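5,10-methylenetetrahydrofolate dehydrogenase (Bombyx mori, PDB 5ZF1) probably oxidises 5,10-methylenetetrahydrofolate to 5,10-methenyltetrahydrofolate, with NADP+ as the hydride acceptor. Local coordinates at residues S80-L85 with I94-P99; R36-G41 with E76-E81; D204-Y209 with L222-K227. All blocks are in the same frame, centred on the assembly; numbering follows the deposited sequence. Where two conformers were deposited one is given.

Contact 1: residues S80-L85 with I94-P99; sequences SEIQNL and ILVQLP
Ile94 meets Leu85 over a flat backbone group rather than a ring: its CD1 methyl stands almost squarely over one face of the Leu85 carbonyl, 3.8 Å from Leu85 C. The Leu85 side chain leaves the backbone on that same face, and the methyl settles against its root, with Ile94 CD1 only 3.6 Å from Leu85 CB. One turn back, at the edge of this patch, the carbonyl oxygen Ile82 O lies 4.4 Å from Ile94 CD1, too far to be more than a border. The setting is a beta-alpha-beta crossover of the N-terminal alpha/beta domain: strand 63-69 leads into helix 75-87, which returns over the sheet to strand 93-96, passing across the intervening strand 34-40. The helix runs back against the strand at 162°, with an axis separation of 10.1 Å, and apolar side chains fill the interval. No hydrogen bond joins the two segments, and all four touching residues are buried, so the contact is a piece of hydrophobic core. Because Ile94 holds CG1 anti to its carbonyl carbon (chi1 -61°), the longer branch is the one that reaches the helix, and CG1 itself comes to 3.9 Å from Leu85 CB. Around this pair, Lys117 binds Leu85 O through its NZ and also shares backbone hydrogen bonding with Ile94. Ile82 and Leu85 both rest on Ile38 of the middle strand, while Val109 of helix 106-112 packs on Ile82 and Val96. Those last two side chains cross at about a right angle. Val96 turns CG1 anti to its backbone N (chi1 -180°), which gives the helix the other branch, and Val96 CG2 meets the terminal methyl Ile82 CD1 at 4.0 Å.

Contact 2: residues R36-G41 with E76-E81; sequences RCIIVG and EQLLSE
Ile38 and Val40 meet Leu78 in a largely apolar helix-on-sheet contact, where helix 75-87 lies along the middle strand of the three-stranded parallel sheet in the N-terminal alpha/beta domain. Helix and strand point in nearly opposite directions, at 171°, as expected when a helix carries the chain back between parallel strands. Their axes stay 11.2 Å apart, a gap bridged mainly by branched side chains. Leu78 serves both strand residues. Its CG lies anti to the backbone N (chi1 -178°), which sends the fork of the side chain toward the strand with one methyl for each partner. Leu78 CD1 touches Ile38 CG2 at 3.8 Å, the two side chains crossing obliquely, while Leu78 CD2 makes a looser approach of 4.5 Å to Val40 CG2. Ile38 meets it with CG2, the branch anti to its own backbone N. Its longer branch is directed farther along the helix, toward Ile82 and Leu85. Glu81 borders this surface, but two conformers were deposited, so its contact with Ile38 is doubtful; its carboxylate forms a salt bridge with Arg69. Strands 63-69 and 93-96 flank strand 34-40 through backbone hydrogen bonds, and on the sheet's other face Ile39 packs against His47 and Val50 of helix 44-60, so the sheet is sandwiched between helices.

Contact 3: residues D204-Y209 with L222-K227; sequences DKLEAY and LPKLIK
Leu206 and Lys224 are brought together by their torsions: in the leucine CG stands anti to the backbone N (chi1 169°), and the lysine, starting out in the same way, then bends at each later bond. They meet tip to tip, and the bends curl the lysine chain round one methyl. Leu206 CD2 lies closest to the methylene Lys224 CD, at 3.5 Å, though the bent chain brings Lys224 NZ to 3.7 Å from that same CD2. Glu207 makes the polar half of the contact: its chain is extended beyond CG (chi2 -180°), while Lys227 bends near its end. A salt bridge with a weak hydrogen bond runs from Lys227 NZ to Glu207 OE2, 3.2 Å away. A long, weak ion pair with Asp229 gives Lys227 a second acidic neighbour. With Lys224 cut back to an alanine, the methyl Leu206 CD2 would probably lose its cover on the loop side, and a gap would open between helix and loop. The contact thus ties the loop before strand 236-239 to helix 203-211 in the NAD(P)-binding, Rossmann-type domain. That helix crosses from strand 193-197 to strand 215-218 over strand 160-164, whose Ile164 packs against both Leu206 and Lys224; Cys197 of strand 193-197 also touches Leu206, and Lys205 and Tyr209 of the helix rest on Asn160 of the second subunit.

Overall arrangement
Contacts 1 and 2 are two parts of one hydrophobic layer. Their centres lie about 4 Å apart, they share Ser80 and Glu81 on helix 75-87, and they reach neighbouring strands of one sheet. Leu95 N to Arg36 O and Leu95 O to Ile38 N, each 2.9 Å, are probable hydrogen bonds joining those strands. Contact 3 belongs to the NAD(P)-binding domain, with its centre about 37 Å from that of contact 1 and about 39 Å from that of contact 2, and touches neither. There the side chain of Lys224 lies about 6 Å from a bound sulfate, probably from the crystallisation liquor. Contacts 1 and 2 seat a helix on a parallel sheet, whereas contact 3 joins a helix to a loop beside one.

Contact 1: residues S80-L85 with I94-P99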
ATOM      1  N   SER B  80     -27.103   7.753  -1.810  1.00 41.05           N
ATOM      2  CA  SER B  80     -27.960   8.570  -0.956  1.00 36.57           C
ATOM      3  C   SER B  80     -28.239   7.884   0.374  1.00 35.38           C
ATOM      4  O   SER B  80     -28.262   8.536   1.424  1.00 40.42           O
ATOM      5  CB  SER B  80     -29.272   8.894  -1.671  1.00 41.88           C
ATOM      6  OG  SER B  80     -30.161   9.558  -0.791  1.00 49.56           O
ATOM      7  N   GLU B  81     -28.462   6.572   0.351  1.00 38.17           N
ATOM      8  CA  GLU B  81     -28.714   5.855   1.595  0.53 38.61           C
ATOM      9  C   GLU B  81     -27.455   5.765   2.447  1.00 36.87           C
ATOM     10  O   GLU B  81     -27.525   5.831   3.680  1.00 35.49           O
ATOM     11  CB  GLU B  81     -29.263   4.460   1.299  0.53 40.36           C
ATOM     12  CG  GLU B  81     -29.413   3.567   2.532  0.53 43.17           C
ATOM     13  CD  GLU B  81     -30.642   3.899   3.372  0.53 46.91           C
ATOM     14  OE1 GLU B  81     -30.834   5.080   3.730  0.53 49.06           O
ATOM     15  OE2 GLU B  81     -31.420   2.970   3.675  0.53 51.47           O
ATOM     16  N   ILE B  82     -26.291   5.617   1.811  1.00 37.25           N
ATOM     17  CA  ILE B  82     -25.043   5.584   2.569  1.00 37.42           C
ATOM     18  C   ILE B  82     -24.805   6.922   3.253  1.00 34.84           C
ATOM     19  O   ILE B  82     -24.448   6.975   4.437  1.00 34.14           O
ATOM     20  CB  ILE B  82     -23.874   5.186   1.650  1.00 37.61           C
ATOM     21  CG1 ILE B  82     -23.932   3.684   1.374  1.00 28.80           C
ATOM     22  CG2 ILE B  82     -22.535   5.582   2.264  1.00 33.48           C
ATOM     23  CD1 ILE B  82     -23.275   3.275   0.065  1.00 40.93           C
ATOM     24  N   GLN B  83     -25.022   8.027   2.531  1.00 36.76           N
ATOM     25  CA  GLN B  83     -24.787   9.337   3.128  1.00 39.09           C
ATOM     26  C   GLN B  83     -25.734   9.602   4.289  1.00 37.30           C
ATOM     27  O   GLN B  83     -25.349  10.259   5.262  1.00 34.91           O
ATOM     28  CB  GLN B  83     -24.901  10.442   2.071  1.00 40.85           C
ATOM     29  CG  GLN B  83     -24.456  11.830   2.558  1.00 51.58           C
ATOM     30  CD  GLN B  83     -22.987  11.887   3.003  1.00 51.91           C
ATOM     31  OE1 GLN B  83     -22.185  11.010   2.681  1.00 51.57           O
ATOM     32  NE2 GLN B  83     -22.635  12.935   3.740  1.00 55.59           N
ATOM     33  N   ASN B  84     -26.966   9.088   4.217  1.00 38.88           N
ATOM     34  CA  ASN B  84     -27.874   9.176   5.360  1.00 40.54           C
ATOM     35  C   ASN B  84     -27.337   8.401   6.559  1.00 36.96           C
ATOM     36  O   ASN B  84     -27.396   8.880   7.699  1.00 36.74           O
ATOM     37  CB  ASN B  84     -29.257   8.657   4.974  1.00 42.61           C
ATOM     38  CG  ASN B  84     -30.042   9.655   4.143  1.00 57.14           C
ATOM     39  OD1 ASN B  84     -29.467  10.528   3.491  1.00 61.09           O
ATOM     40  ND2 ASN B  84     -31.365   9.529   4.163  1.00 65.89           N
ATOM     41  N   LEU B  85     -26.834   7.186   6.324  1.00 35.81           N
ATOM     42  CA  LEU B  85     -26.233   6.415   7.410  1.00 31.28           C
ATOM     43  C   LEU B  85     -24.979   7.097   7.937  1.00 31.45           C
ATOM     44  O   LEU B  85     -24.697   7.037   9.143  1.00 29.01           O
ATOM     45  CB  LEU B  85     -25.919   5.000   6.925  1.00 36.28           C
ATOM     46  CG  LEU B  85     -27.129   4.137   6.562  1.00 37.09           C
ATOM     47  CD1 LEU B  85     -26.707   2.891   5.805  1.00 31.90           C
ATOM     48  CD2 LEU B  85     -27.898   3.753   7.826  1.00 34.28           C
ATOM     49  N   ILE B  94     -20.933   0.822   8.895  1.00 22.73           N
ATOM     50  CA  ILE B  94     -21.675   0.627   7.660  1.00 25.36           C
ATOM     51  C   ILE B  94     -20.914  -0.367   6.803  1.00 30.06           C
ATOM     52  O   ILE B  94     -19.709  -0.202   6.577  1.00 25.54           O
ATOM     53  CB  ILE B  94     -21.870   1.940   6.881  1.00 24.19           C
ATOM     54  CG1 ILE B  94     -22.665   2.956   7.703  1.00 29.60           C
ATOM     55  CG2 ILE B  94     -22.544   1.648   5.535  1.00 23.16           C
ATOM     56  CD1 ILE B  94     -22.386   4.420   7.330  1.00 29.95           C
ATOM     57  N   LEU B  95     -21.614  -1.394   6.331  1.00 21.31           N
ATOM     58  CA  LEU B  95     -21.077  -2.367   5.390  1.00 24.67           C
ATOM     59  C   LEU B  95     -21.975  -2.426   4.167  1.00 31.44           C
ATOM     60  O   LEU B  95     -23.200  -2.355   4.287  1.00 30.12           O
ATOM     61  CB  LEU B  95     -21.004  -3.773   5.993  1.00 30.87           C
ATOM     62  CG  LEU B  95     -19.962  -4.216   7.009  1.00 36.71           C
ATOM     63  CD1 LEU B  95     -20.150  -5.709   7.279  1.00 37.73           C
ATOM     64  CD2 LEU B  95     -18.542  -3.928   6.524  1.00 31.67           C
ATOM     65  N   VAL B  96     -21.370  -2.574   2.997  1.00 29.38           N
ATOM     66  CA  VAL B  96     -22.101  -2.908   1.778  1.00 29.13           C
ATOM     67  C   VAL B  96     -21.666  -4.302   1.353  1.00 30.44           C
ATOM     68  O   VAL B  96     -20.473  -4.550   1.134  1.00 32.02           O
ATOM     69  CB  VAL B  96     -21.861  -1.870   0.669  1.00 28.23           C
ATOM     70  CG1 VAL B  96     -22.640  -2.242  -0.590  1.00 30.82           C
ATOM     71  CG2 VAL B  96     -22.285  -0.496   1.154  1.00 28.15           C
ATOM     72  N   GLN B  97     -22.621  -5.225   1.268  1.00 34.15           N
ATOM     73  CA  GLN B  97     -22.305  -6.585   0.840  1.00 40.47           C
ATOM     74  C   GLN B  97     -21.787  -6.566  -0.595  1.00 53.89           C
ATOM     75  O   GLN B  97     -22.399  -5.959  -1.482  1.00 43.05           O
ATOM     76  CB  GLN B  97     -23.538  -7.481   0.953  1.00 44.28           C
ATOM     77  CG  GLN B  97     -23.314  -8.934   0.555  1.00 53.79           C
ATOM     78  CD  GLN B  97     -22.322  -9.636   1.459  1.00 51.12           C
ATOM     79  OE1 GLN B  97     -22.433  -9.574   2.681  1.00 49.91           O
ATOM     80  NE2 GLN B  97     -21.355 -10.321   0.862  1.00 54.15           N
ATOM     81  N   LEU B  98     -20.677  -7.275  -0.829  1.00 53.27           N
ATOM     82  CA  LEU B  98     -19.848  -7.021  -2.003  1.00 60.59           C
ATOM     83  C   LEU B  98     -20.095  -7.928  -3.207  1.00 68.52           C
ATOM     84  O   LEU B  98     -19.136  -8.374  -3.850  1.00 75.49           O
ATOM     85  CB  LEU B  98     -18.371  -7.098  -1.615  1.00 66.06           C
ATOM     86  CG  LEU B  98     -17.515  -6.201  -2.500  1.00 56.58           C
ATOM     87  CD1 LEU B  98     -18.169  -4.831  -2.563  1.00 58.69           C
ATOM     88  CD2 LEU B  98     -16.092  -6.117  -1.985  1.00 58.57           C
ATOM     89  N   PRO B  99     -21.335  -8.257  -3.530  1.00 72.65           N
ATOM     90  CA  PRO B  99     -21.687  -8.397  -4.947  1.00 64.52           C
ATOM     91  C   PRO B  99     -22.731  -7.364  -5.337  1.00 55.38           C
ATOM     92  O   PRO B  99     -23.937  -7.587  -5.184  1.00 60.78           O
ATOM     93  CB  PRO B  99     -22.217  -9.835  -5.047  1.00 68.15           C
ATOM     94  CG  PRO B  99     -22.268 -10.355  -3.618  1.00 71.03           C
ATOM     95  CD  PRO B  99     -22.150  -9.170  -2.719  1.00 68.56           C
TER

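Contact 2: residues R36-G41 with E76-E81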
ATOM      1  N   ARG B  36     -24.899  -1.480  10.255  1.00 25.21           N
ATOM      2  CA  ARG B  36     -25.926  -1.575   9.227  1.00 26.92           C
ATOM      3  C   ARG B  36     -25.297  -2.225   8.009  1.00 32.76           C
ATOM      4  O   ARG B  36     -24.268  -1.753   7.515  1.00 30.60           O
ATOM      5  CB  ARG B  36     -26.483  -0.198   8.875  1.00 30.67           C
ATOM      6  CG  ARG B  36     -27.031   0.561  10.070  1.00 32.45           C
ATOM      7  CD  ARG B  36     -28.335  -0.067  10.579  1.00 38.96           C
ATOM      8  NE  ARG B  36     -28.851   0.642  11.750  1.00 37.59           N
ATOM      9  CZ  ARG B  36     -28.725   0.219  13.003  1.00 38.43           C
ATOM     10  NH1 ARG B  36     -28.109  -0.927  13.271  1.00 34.45           N
ATOM     11  NH2 ARG B  36     -29.225   0.945  13.993  1.00 39.68           N
ATOM     12  N   CYS B  37     -25.895  -3.313   7.540  1.00 28.46           N
ATOM     13  CA  CYS B  37     -25.411  -4.041   6.373  0.80 29.59           C
ATOM     14  C   CYS B  37     -26.388  -3.835   5.224  1.00 36.34           C
ATOM     15  O   CYS B  37     -27.551  -4.243   5.320  1.00 35.76           O
ATOM     16  CB  CYS B  37     -25.255  -5.533   6.681  0.80 33.66           C
ATOM     17  SG  CYS B  37     -24.134  -5.919   8.053  0.80 35.11           S
ATOM     18  N   ILE B  38     -25.913  -3.220   4.140  1.00 29.22           N
ATOM     19  CA  ILE B  38     -26.742  -2.970   2.968  1.00 34.22           C
ATOM     20  C   ILE B  38     -26.598  -4.146   2.017  1.00 31.41           C
ATOM     21  O   ILE B  38     -25.478  -4.545   1.669  1.00 32.18           O
ATOM     22  CB  ILE B  38     -26.356  -1.651   2.282  1.00 32.49           C
ATOM     23  CG1 ILE B  38     -26.659  -0.474   3.198  1.00 33.15           C
ATOM     24  CG2 ILE B  38     -27.103  -1.501   0.964  1.00 41.62           C
ATOM     25  CD1 ILE B  38     -26.190   0.860   2.647  1.00 36.21           C
ATOM     26  N   ILE B  39     -27.736  -4.706   1.615  1.00 33.13           N
ATOM     27  CA  ILE B  39     -27.837  -5.860   0.726  1.00 39.21           C
ATOM     28  C   ILE B  39     -28.580  -5.407  -0.519  1.00 37.83           C
ATOM     29  O   ILE B  39     -29.731  -4.964  -0.428  1.00 44.31           O
ATOM     30  CB  ILE B  39     -28.586  -7.032   1.384  1.00 44.37           C
ATOM     31  CG1 ILE B  39     -27.664  -7.897   2.223  1.00 51.79           C
ATOM     32  CG2 ILE B  39     -29.184  -7.934   0.326  1.00 54.23           C
ATOM     33  CD1 ILE B  39     -26.750  -8.747   1.378  1.00 61.41           C
ATOM     34  N   VAL B  40     -27.935  -5.513  -1.673  1.00 42.37           N
ATOM     35  CA  VAL B  40     -28.544  -5.128  -2.942  1.00 46.53           C
ATOM     36  C   VAL B  40     -28.780  -6.399  -3.744  1.00 46.79           C
ATOM     37  O   VAL B  40     -27.830  -7.035  -4.221  1.00 51.00           O
ATOM     38  CB  VAL B  40     -27.679  -4.123  -3.717  1.00 43.01           C
ATOM     39  CG1 VAL B  40     -28.204  -3.962  -5.139  1.00 48.62           C
ATOM     40  CG2 VAL B  40     -27.659  -2.782  -2.998  1.00 40.94           C
ATOM     41  N   GLY B  41     -30.046  -6.772  -3.894  1.00 47.45           N
ATOM     42  CA  GLY B  41     -30.403  -7.940  -4.668  1.00 54.61           C
ATOM     43  C   GLY B  41     -30.792  -9.115  -3.798  1.00 60.79           C
ATOM     44  O   GLY B  41     -30.908  -9.023  -2.571  1.00 62.54           O
ATOM     45  N   GLU B  76     -27.109   6.453  -7.654  1.00 43.73           N
ATOM     46  CA  GLU B  76     -27.481   7.647  -6.901  1.00 46.05           C
ATOM     47  C   GLU B  76     -28.333   7.302  -5.685  1.00 44.43           C
ATOM     48  O   GLU B  76     -28.229   7.965  -4.646  1.00 42.28           O
ATOM     49  CB  GLU B  76     -28.221   8.636  -7.809  1.00 50.33           C
ATOM     50  CG  GLU B  76     -27.398   9.188  -8.977  1.00 56.64           C
ATOM     51  CD  GLU B  76     -27.141   8.165 -10.081  1.00 60.97           C
ATOM     52  OE1 GLU B  76     -27.690   7.042 -10.012  1.00 57.48           O
ATOM     53  OE2 GLU B  76     -26.384   8.487 -11.022  1.00 64.96           O
ATOM     54  N   GLN B  77     -29.178   6.274  -5.790  1.00 41.42           N
ATOM     55  CA  GLN B  77     -29.987   5.876  -4.642  1.00 39.48           C
ATOM     56  C   GLN B  77     -29.140   5.186  -3.579  1.00 44.07           C
ATOM     57  O   GLN B  77     -29.352   5.398  -2.380  1.00 43.98           O
ATOM     58  CB  GLN B  77     -31.122   4.957  -5.083  1.00 47.20           C
ATOM     59  CG  GLN B  77     -32.217   5.618  -5.888  1.00 43.07           C
ATOM     60  CD  GLN B  77     -33.132   4.600  -6.530  1.00 47.24           C
ATOM     61  OE1 GLN B  77     -32.688   3.536  -6.964  1.00 48.45           O
ATOM     62  NE2 GLN B  77     -34.420   4.913  -6.584  1.00 61.20           N
ATOM     63  N   LEU B  78     -28.194   4.343  -3.994  1.00 41.63           N
ATOM     64  CA  LEU B  78     -27.340   3.670  -3.023  1.00 40.15           C
ATOM     65  C   LEU B  78     -26.471   4.671  -2.276  1.00 40.62           C
ATOM     66  O   LEU B  78     -26.368   4.628  -1.043  1.00 33.59           O
ATOM     67  CB  LEU B  78     -26.480   2.617  -3.718  1.00 39.48           C
ATOM     68  CG  LEU B  78     -25.566   1.800  -2.803  1.00 34.46           C
ATOM     69  CD1 LEU B  78     -26.334   1.249  -1.601  1.00 36.18           C
ATOM     70  CD2 LEU B  78     -24.895   0.679  -3.576  1.00 34.94           C
ATOM     71  N   LEU B  79     -25.845   5.596  -3.008  1.00 42.72           N
ATOM     72  CA  LEU B  79     -25.013   6.600  -2.354  1.00 43.36           C
ATOM     73  C   LEU B  79     -25.840   7.504  -1.452  1.00 41.41           C
ATOM     74  O   LEU B  79     -25.341   7.978  -0.427  1.00 37.63           O
ATOM     75  CB  LEU B  79     -24.260   7.429  -3.397  1.00 44.07           C
ATOM     76  CG  LEU B  79     -23.317   6.675  -4.336  1.00 40.54           C
ATOM     77  CD1 LEU B  79     -22.627   7.648  -5.282  1.00 54.75           C
ATOM     78  CD2 LEU B  79     -22.297   5.855  -3.575  1.00 40.62           C
ATOM     79  N   SER B  80     -27.103   7.753  -1.810  1.00 41.05           N
ATOM     80  CA  SER B  80     -27.960   8.570  -0.956  1.00 36.57           C
ATOM     81  C   SER B  80     -28.239   7.884   0.374  1.00 35.38           C
ATOM     82  O   SER B  80     -28.262   8.536   1.424  1.00 40.42           O
ATOM     83  CB  SER B  80     -29.272   8.894  -1.671  1.00 41.88           C
ATOM     84  OG  SER B  80     -30.161   9.558  -0.791  1.00 49.56           O
ATOM     85  N   GLU B  81     -28.462   6.572   0.351  1.00 38.17           N
ATOM     86  CA  GLU B  81     -28.714   5.855   1.595  0.53 38.61           C
ATOM     87  C   GLU B  81     -27.455   5.765   2.447  1.00 36.87           C
ATOM     88  O   GLU B  81     -27.525   5.831   3.680  1.00 35.49           O
ATOM     89  CB  GLU B  81     -29.263   4.460   1.299  0.53 40.36           C
ATOM     90  CG  GLU B  81     -29.413   3.567   2.532  0.53 43.17           C
ATOM     91  CD  GLU B  81     -30.642   3.899   3.372  0.53 46.91           C
ATOM     92  OE1 GLU B  81     -30.834   5.080   3.730  0.53 49.06           O
ATOM     93  OE2 GLU B  81     -31.420   2.970   3.675  0.53 51.47           O
TER

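Contact 3: residues D204-Y209 with L222-K227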
ATOM      1  N   ASP B 204       7.642 -21.884 -12.535  1.00 21.33           N
ATOM      2  CA  ASP B 204       8.892 -22.342 -11.927  1.00 21.18           C
ATOM      3  C   ASP B 204       9.411 -21.346 -10.888  1.00 22.34           C
ATOM      4  O   ASP B 204       9.988 -21.749  -9.864  1.00 21.79           O
ATOM      5  CB  ASP B 204       9.944 -22.596 -13.008  1.00 22.45           C
ATOM      6  CG  ASP B 204       9.604 -23.797 -13.883  1.00 30.89           C
ATOM      7  OD1 ASP B 204       9.006 -24.776 -13.372  1.00 36.91           O
ATOM      8  OD2 ASP B 204       9.950 -23.764 -15.088  1.00 42.30           O
ATOM      9  N   LYS B 205       9.219 -20.042 -11.123  1.00 16.73           N
ATOM     10  CA  LYS B 205       9.637 -19.053 -10.122  1.00 19.05           C
ATOM     11  C   LYS B 205       8.763 -19.127  -8.880  1.00 16.40           C
ATOM     12  O   LYS B 205       9.258 -18.972  -7.753  1.00 19.17           O
ATOM     13  CB  LYS B 205       9.574 -17.635 -10.694  1.00 20.56           C
ATOM     14  CG  LYS B 205      10.413 -17.406 -11.950  1.00 21.78           C
ATOM     15  CD  LYS B 205      11.871 -17.702 -11.705  1.00 25.27           C
ATOM     16  CE  LYS B 205      12.768 -16.829 -12.561  1.00 39.37           C
ATOM     17  NZ  LYS B 205      14.182 -16.935 -12.115  1.00 42.17           N
ATOM     18  N   LEU B 206       7.452 -19.299  -9.067  1.00 15.76           N
ATOM     19  CA  LEU B 206       6.556 -19.434  -7.920  1.00 18.46           C
ATOM     20  C   LEU B 206       6.972 -20.619  -7.068  1.00 21.90           C
ATOM     21  O   LEU B 206       7.065 -20.515  -5.835  1.00 18.61           O
ATOM     22  CB  LEU B 206       5.107 -19.601  -8.379  1.00 18.54           C
ATOM     23  CG  LEU B 206       4.131 -20.018  -7.256  1.00 19.50           C
ATOM     24  CD1 LEU B 206       3.908 -18.867  -6.298  1.00 23.78           C
ATOM     25  CD2 LEU B 206       2.807 -20.510  -7.803  1.00 31.00           C
ATOM     26  N   GLU B 207       7.291 -21.738  -7.718  1.00 19.07           N
ATOM     27  CA  GLU B 207       7.670 -22.928  -6.967  1.00 21.03           C
ATOM     28  C   GLU B 207       8.962 -22.701  -6.190  1.00 17.44           C
ATOM     29  O   GLU B 207       9.077 -23.125  -5.033  1.00 21.62           O
ATOM     30  CB  GLU B 207       7.794 -24.118  -7.916  1.00 22.45           C
ATOM     31  CG  GLU B 207       6.454 -24.530  -8.511  1.00 21.79           C
ATOM     32  CD  GLU B 207       6.576 -25.717  -9.442  1.00 36.24           C
ATOM     33  OE1 GLU B 207       7.713 -26.192  -9.656  1.00 39.53           O
ATOM     34  OE2 GLU B 207       5.537 -26.156  -9.978  1.00 40.18           O
ATOM     35  N   ALA B 208       9.933 -22.015  -6.796  1.00 20.16           N
ATOM     36  CA  ALA B 208      11.179 -21.703  -6.090  1.00 19.30           C
ATOM     37  C   ALA B 208      10.925 -20.787  -4.889  1.00 20.78           C
ATOM     38  O   ALA B 208      11.489 -20.990  -3.806  1.00 20.90           O
ATOM     39  CB  ALA B 208      12.179 -21.059  -7.053  1.00 19.22           C
ATOM     40  N   TYR B 209      10.093 -19.756  -5.059  1.00 17.85           N
ATOM     41  CA  TYR B 209       9.795 -18.905  -3.904  1.00 16.70           C
ATOM     42  C   TYR B 209       9.119 -19.698  -2.791  1.00 19.40           C
ATOM     43  O   TYR B 209       9.410 -19.487  -1.602  1.00 17.71           O
ATOM     44  CB  TYR B 209       8.907 -17.743  -4.320  1.00 16.87           C
ATOM     45  CG  TYR B 209       9.588 -16.596  -5.049  1.00 17.41           C
ATOM     46  CD1 TYR B 209      10.538 -15.805  -4.431  1.00 19.41           C
ATOM     47  CD2 TYR B 209       9.220 -16.286  -6.368  1.00 17.71           C
ATOM     48  CE1 TYR B 209      11.115 -14.733  -5.094  1.00 20.45           C
ATOM     49  CE2 TYR B 209       9.785 -15.226  -7.036  1.00 19.05           C
ATOM     50  CZ  TYR B 209      10.734 -14.460  -6.403  1.00 23.62           C
ATOM     51  OH  TYR B 209      11.281 -13.406  -7.063  1.00 21.91           O
ATOM     52  N   LEU B 222      -7.796 -17.029  -8.562  1.00 33.61           N
ATOM     53  CA  LEU B 222      -7.460 -17.883  -9.690  1.00 39.46           C
ATOM     54  C   LEU B 222      -6.902 -19.212  -9.188  1.00 47.22           C
ATOM     55  O   LEU B 222      -6.240 -19.261  -8.147  1.00 33.46           O
ATOM     56  CB  LEU B 222      -6.432 -17.192 -10.587  1.00 32.94           C
ATOM     57  CG  LEU B 222      -6.961 -15.916 -11.245  1.00 34.87           C
ATOM     58  CD1 LEU B 222      -5.827 -15.078 -11.816  1.00 31.96           C
ATOM     59  CD2 LEU B 222      -7.975 -16.256 -12.329  1.00 35.25           C
ATOM     60  N   PRO B 223      -7.156 -20.309  -9.902  1.00 52.22           N
ATOM     61  CA  PRO B 223      -6.730 -21.620  -9.396  1.00 52.37           C
ATOM     62  C   PRO B 223      -5.220 -21.732  -9.286  1.00 47.67           C
ATOM     63  O   PRO B 223      -4.496 -21.654 -10.282  1.00 46.94           O
ATOM     64  CB  PRO B 223      -7.293 -22.605 -10.433  1.00 58.46           C
ATOM     65  CG  PRO B 223      -8.309 -21.823 -11.218  1.00 53.92           C
ATOM     66  CD  PRO B 223      -7.830 -20.410 -11.206  1.00 51.71           C
ATOM     67  N   LYS B 224      -4.736 -21.870  -8.062  1.00 54.25           N
ATOM     68  CA  LYS B 224      -3.367 -22.268  -7.797  1.00 46.05           C
ATOM     69  C   LYS B 224      -3.398 -23.625  -7.110  1.00 47.26           C
ATOM     70  O   LYS B 224      -4.433 -24.062  -6.596  1.00 56.23           O
ATOM     71  CB  LYS B 224      -2.642 -21.236  -6.926  1.00 47.39           C
ATOM     72  CG  LYS B 224      -1.129 -21.339  -6.997  1.00 51.70           C
ATOM     73  CD  LYS B 224      -0.627 -20.886  -8.367  1.00 46.28           C
ATOM     74  CE  LYS B 224      -1.062 -19.450  -8.649  1.00 48.94           C
ATOM     75  NZ  LYS B 224      -0.002 -18.632  -9.306  1.00 45.15           N
ATOM     76  N   LEU B 225      -2.261 -24.309  -7.120  1.00 35.59           N
ATOM     77  CA  LEU B 225      -2.152 -25.565  -6.394  1.00 38.35           C
ATOM     78  C   LEU B 225      -0.818 -25.570  -5.665  1.00 34.31           C
ATOM     79  O   LEU B 225       0.241 -25.529  -6.300  1.00 31.92           O
ATOM     80  CB  LEU B 225      -2.288 -26.772  -7.324  1.00 37.62           C
ATOM     81  CG  LEU B 225      -2.384 -28.109  -6.586  1.00 45.32           C
ATOM     82  CD1 LEU B 225      -3.447 -28.045  -5.493  1.00 43.74           C
ATOM     83  CD2 LEU B 225      -2.676 -29.248  -7.558  1.00 48.30           C
ATOM     84  N   ILE B 226      -0.875 -25.591  -4.337  1.00 32.30           N
ATOM     85  CA  ILE B 226       0.316 -25.808  -3.525  1.00 28.68           C
ATOM     86  C   ILE B 226       0.500 -27.313  -3.399  1.00 27.93           C
ATOM     87  O   ILE B 226      -0.330 -27.994  -2.798  1.00 31.40           O
ATOM     88  CB  ILE B 226       0.197 -25.148  -2.147  1.00 25.16           C
ATOM     89  CG1 ILE B 226      -0.074 -23.650  -2.286  1.00 27.98           C
ATOM     90  CG2 ILE B 226       1.474 -25.369  -1.366  1.00 29.24           C
ATOM     91  CD1 ILE B 226       0.987 -22.918  -3.053  1.00 28.32           C
ATOM     92  N   LYS B 227       1.574 -27.829  -3.971  1.00 30.52           N
ATOM     93  CA  LYS B 227       1.904 -29.243  -3.881  1.00 31.24           C
ATOM     94  C   LYS B 227       3.008 -29.456  -2.859  1.00 33.28           C
ATOM     95  O   LYS B 227       3.743 -28.535  -2.502  1.00 29.83           O
ATOM     96  CB  LYS B 227       2.343 -29.789  -5.241  1.00 36.19           C
ATOM     97  CG  LYS B 227       1.510 -29.307  -6.410  1.00 39.92           C
ATOM     98  CD  LYS B 227       1.964 -29.990  -7.694  1.00 50.33           C
ATOM     99  CE  LYS B 227       2.361 -28.989  -8.774  1.00 51.50           C
ATOM    100  NZ  LYS B 227       3.582 -28.198  -8.440  1.00 46.68           N
TER